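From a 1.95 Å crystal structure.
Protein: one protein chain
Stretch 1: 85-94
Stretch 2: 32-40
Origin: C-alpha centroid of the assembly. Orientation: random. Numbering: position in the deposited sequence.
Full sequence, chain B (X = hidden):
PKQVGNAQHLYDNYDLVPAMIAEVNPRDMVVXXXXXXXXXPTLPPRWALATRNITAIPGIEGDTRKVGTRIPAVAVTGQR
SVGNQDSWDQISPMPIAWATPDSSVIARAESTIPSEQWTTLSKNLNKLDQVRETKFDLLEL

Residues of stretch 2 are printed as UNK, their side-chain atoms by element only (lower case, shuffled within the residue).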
# COMPACT_ATOMS: atom_id res chain seq x y z
N GLN B 85 14.55 17.08 5.31
CA GLN B 85 13.26 17.59 4.95
C GLN B 85 13.67 18.29 3.65
O GLN B 85 14.86 18.28 3.29
CB GLN B 85 12.73 18.57 6.00
CG GLN B 85 11.24 18.41 6.31
CD GLN B 85 10.67 19.60 7.07
OE1 GLN B 85 11.41 20.37 7.70
NE2 GLN B 85 9.34 19.76 7.02
N ASP B 86 12.71 18.88 2.95
CA ASP B 86 12.98 19.47 1.63
C ASP B 86 13.02 18.45 0.47
O ASP B 86 13.03 18.88 -0.69
CB ASP B 86 14.29 20.29 1.61
CG ASP B 86 14.42 21.24 2.80
OD1 ASP B 86 13.40 21.85 3.21
OD2 ASP B 86 15.56 21.37 3.30
N SER B 87 13.05 17.14 0.75
CA SER B 87 13.05 16.12 -0.33
C SER B 87 11.95 15.08 -0.18
O SER B 87 11.62 14.69 0.94
CB SER B 87 14.37 15.37 -0.37
OG SER B 87 15.45 16.26 -0.55
N TRP B 88 11.42 14.63 -1.32
CA TRP B 88 10.57 13.42 -1.40
C TRP B 88 11.47 12.22 -1.53
O TRP B 88 12.42 12.24 -2.32
CB TRP B 88 9.65 13.47 -2.61
CG TRP B 88 8.81 14.69 -2.74
CD1 TRP B 88 8.95 15.68 -3.67
CD2 TRP B 88 7.68 15.03 -1.95
NE1 TRP B 88 7.97 16.63 -3.49
CE2 TRP B 88 7.18 16.25 -2.43
CE3 TRP B 88 7.03 14.41 -0.86
CZ2 TRP B 88 6.07 16.88 -1.86
CZ3 TRP B 88 5.92 15.03 -0.30
CH2 TRP B 88 5.45 16.26 -0.81
N ASP B 89 11.21 11.19 -0.74
CA ASP B 89 11.94 9.91 -0.86
C ASP B 89 11.15 8.85 -1.65
O ASP B 89 11.68 7.81 -2.03
CB ASP B 89 12.36 9.40 0.52
CG ASP B 89 13.83 9.72 0.86
OD1 ASP B 89 14.46 10.50 0.11
OD2 ASP B 89 14.36 9.21 1.87
N GLN B 90 9.90 9.15 -1.94
CA GLN B 90 9.02 8.30 -2.73
C GLN B 90 8.08 9.20 -3.50
O GLN B 90 7.59 10.16 -2.94
CB GLN B 90 8.22 7.36 -1.81
CG GLN B 90 7.37 6.28 -2.56
CD GLN B 90 6.06 6.78 -3.10
OE1 GLN B 90 5.55 6.23 -4.09
NE2 GLN B 90 5.50 7.80 -2.49
N ILE B 91 7.84 8.88 -4.78
CA ILE B 91 6.91 9.65 -5.63
C ILE B 91 6.13 8.68 -6.53
O ILE B 91 6.75 7.85 -7.20
CB ILE B 91 7.67 10.67 -6.54
CG1 ILE B 91 8.38 11.73 -5.70
CG2 ILE B 91 6.72 11.32 -7.54
CD1 ILE B 91 9.27 12.69 -6.50
N SER B 92 4.80 8.77 -6.52
CA SER B 92 3.93 7.98 -7.42
C SER B 92 3.54 8.76 -8.67
O SER B 92 2.78 9.74 -8.58
CB SER B 92 2.63 7.54 -6.75
OG SER B 92 2.91 6.75 -5.63
N PRO B 93 4.05 8.33 -9.83
CA PRO B 93 3.58 8.92 -11.09
C PRO B 93 2.30 8.23 -11.55
O PRO B 93 2.12 7.04 -11.30
CB PRO B 93 4.73 8.64 -12.05
CG PRO B 93 5.36 7.36 -11.55
CD PRO B 93 5.07 7.27 -10.07
N MET B 94 1.43 8.98 -12.21
CA MET B 94 0.24 8.41 -12.87
C MET B 94 0.13 8.94 -14.29
O MET B 94 0.41 10.11 -14.54
CB MET B 94 -1.05 8.74 -12.09
CG MET B 94 -1.40 10.22 -11.97
SD MET B 94 -3.13 10.56 -11.40
CE MET B 94 -4.09 10.14 -12.84
N UNK B 32 8.55 4.35 -16.35
CA UNK B 32 9.56 5.15 -15.65
C UNK B 32 9.21 6.60 -15.89
O UNK B 32 8.91 6.98 -17.02
c UNK B 32 12.13 5.63 -15.52
s UNK B 32 13.80 5.32 -16.25
c UNK B 32 13.94 3.64 -15.78
c UNK B 32 10.97 4.87 -16.22
N UNK B 33 9.25 7.42 -14.84
CA UNK B 33 9.01 8.86 -14.95
C UNK B 33 10.21 9.65 -14.47
O UNK B 33 10.95 9.20 -13.60
c UNK B 33 7.75 9.29 -14.14
N UNK B 34 10.41 10.84 -15.06
CA UNK B 34 11.43 11.79 -14.61
C UNK B 34 10.77 12.80 -13.66
O UNK B 34 9.91 13.59 -14.06
c UNK B 34 13.55 14.41 -16.69
c UNK B 34 14.50 12.76 -15.07
c UNK B 34 12.08 12.50 -15.82
c UNK B 34 13.24 13.48 -15.52
N UNK B 35 11.17 12.76 -12.39
CA UNK B 35 10.55 13.55 -11.34
C UNK B 35 11.57 14.42 -10.58
O UNK B 35 12.79 14.16 -10.56
c UNK B 35 9.76 12.64 -10.33
c UNK B 35 10.66 11.59 -9.68
c UNK B 35 8.53 12.00 -11.00
N UNK B 36 11.05 15.48 -9.96
CA UNK B 36 11.83 16.39 -9.17
C UNK B 36 11.62 16.05 -7.72
O UNK B 36 10.50 16.13 -7.23
c UNK B 36 12.10 18.88 -8.64
c UNK B 36 11.35 17.82 -9.43
o UNK B 36 13.07 18.61 -7.93
n UNK B 36 11.66 20.12 -8.79
N UNK B 37 12.68 15.66 -7.02
CA UNK B 37 12.55 15.28 -5.60
C UNK B 37 12.52 16.45 -4.61
O UNK B 37 12.32 16.23 -3.40
c UNK B 37 13.60 14.25 -5.15
o UNK B 37 14.89 14.84 -5.13
c UNK B 37 13.62 13.06 -6.06
N UNK B 38 12.70 17.68 -5.08
CA UNK B 38 12.58 18.85 -4.19
C UNK B 38 11.13 19.11 -3.79
O UNK B 38 10.25 19.18 -4.65
c UNK B 38 13.12 20.14 -4.85
o UNK B 38 15.32 19.52 -4.16
n UNK B 38 15.15 20.94 -5.91
c UNK B 38 14.62 20.16 -4.95
N UNK B 39 10.89 19.30 -2.50
CA UNK B 39 9.56 19.68 -2.05
C UNK B 39 9.21 21.09 -2.55
O UNK B 39 8.08 21.32 -3.00
c UNK B 39 9.50 18.02 -0.15
c UNK B 39 8.06 20.09 -0.06
c UNK B 39 9.40 19.52 -0.52
N UNK B 40 10.20 22.00 -2.58
CA UNK B 40 10.03 23.33 -3.17
C UNK B 40 10.32 23.35 -4.67
O UNK B 40 11.49 23.24 -5.08
c UNK B 40 10.92 24.34 -2.47
o UNK B 40 10.19 26.02 -4.07
c UNK B 40 10.72 25.78 -2.96
o UNK B 40 11.13 26.68 -2.22
O HOH W 1 15.66 16.75 -3.28
O HOH W 2 6.68 19.24 -4.61
O HOH W 3 12.98 21.52 -1.37

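Position 32 carries four side-chain atoms in an unbranched run, two carbons, a sulfur and a terminal carbon. Its CA-to-CB bond points away from stretch 1, and the chain makes no contact with it. A thioether in an unbranched chain is methionine, Met32.

Position 33 has a single side-chain carbon, directed toward stretch 1, where its CB lies 3.7 Å from CB of Pro93. One carbon and nothing beyond it identifies Ala33.

At position 34 four carbons fork at the second, and the group is out of reach of stretch 1. A fork one carbon beyond CB gives leucine, Leu34.

Position 35 bears three carbons, one carrying the other two, so the branch is at CB itself. The CA-to-CB bond points toward stretch 1 and the side chain meets Ile91. This is Val35, and its CG2 packs 3.6 Å from Ile91 CD1.

Position 36 has two carbons, the second carrying one oxygen and one nitrogen: a short carboxamide on a CA-to-CB bond that points away from stretch 1, with no side-chain contact there. It is therefore Asn36. The backbone stays in touch where the side chain does not, with Asn36 O 3.7 Å from Ile91 CD1 and near the edge of the Trp88 ring.

At position 37 one carbon carries an oxygen and a methyl carbon, a branched alcohol whose CA-to-CB bond is set sideways to stretch 1. That makes it Thr37. Its carbonyl carries the backbone link: Trp88 N donates to Thr37 O at 2.8 Å, while CA of Ser87 lies 3.2 Å from the same Thr37 O.

Position 38 repeats the pattern of two carbons with one oxygen and one nitrogen on the second, its CA-to-CB bond again pointing away, and is Asn38. Its backbone N donates to Asn36 OD1 at 3.0 Å, a bond within the stretch just after the strand. Water 1 joins Thr37 OG1, Asn38 OD1 and Ser87 OG, at 2.8, 2.9 and 2.8 Å from its oxygen.

Position 39 has three carbons branched at CB, one methyl lying over a face of the Trp88 ring. This is Val39, whose CG2 sits 3.9 Å from the centroid of the five-membered ring of Trp88, close to the ring normal, as a CH-pi contact requires.

Position 40 ends in a carbon with two oxygens after one CB carbon, a short carboxylate, and makes no direct contact with stretch 1. It is Asp40; water 3 accepts from Asp40 N at 3.1 Å and donates to Asp86 O at 2.7 Å.

The contact thus has two parts. Around the single bridge of Ser87 with Asn38, hydrogen bonds from Trp88 N to Thr37 O and from Val39 N to Asp86 O (both 2.8 Å) fix the backbones, and CG2 of Val39 lies over one face of the indole. Beyond the corner at Asp89 the strands cross at 121° without pairing. There Ile91 and Pro93 meet Val35 and Ala33 through apolar packing.

Stretch 2 (32-40) MALVNTNVD
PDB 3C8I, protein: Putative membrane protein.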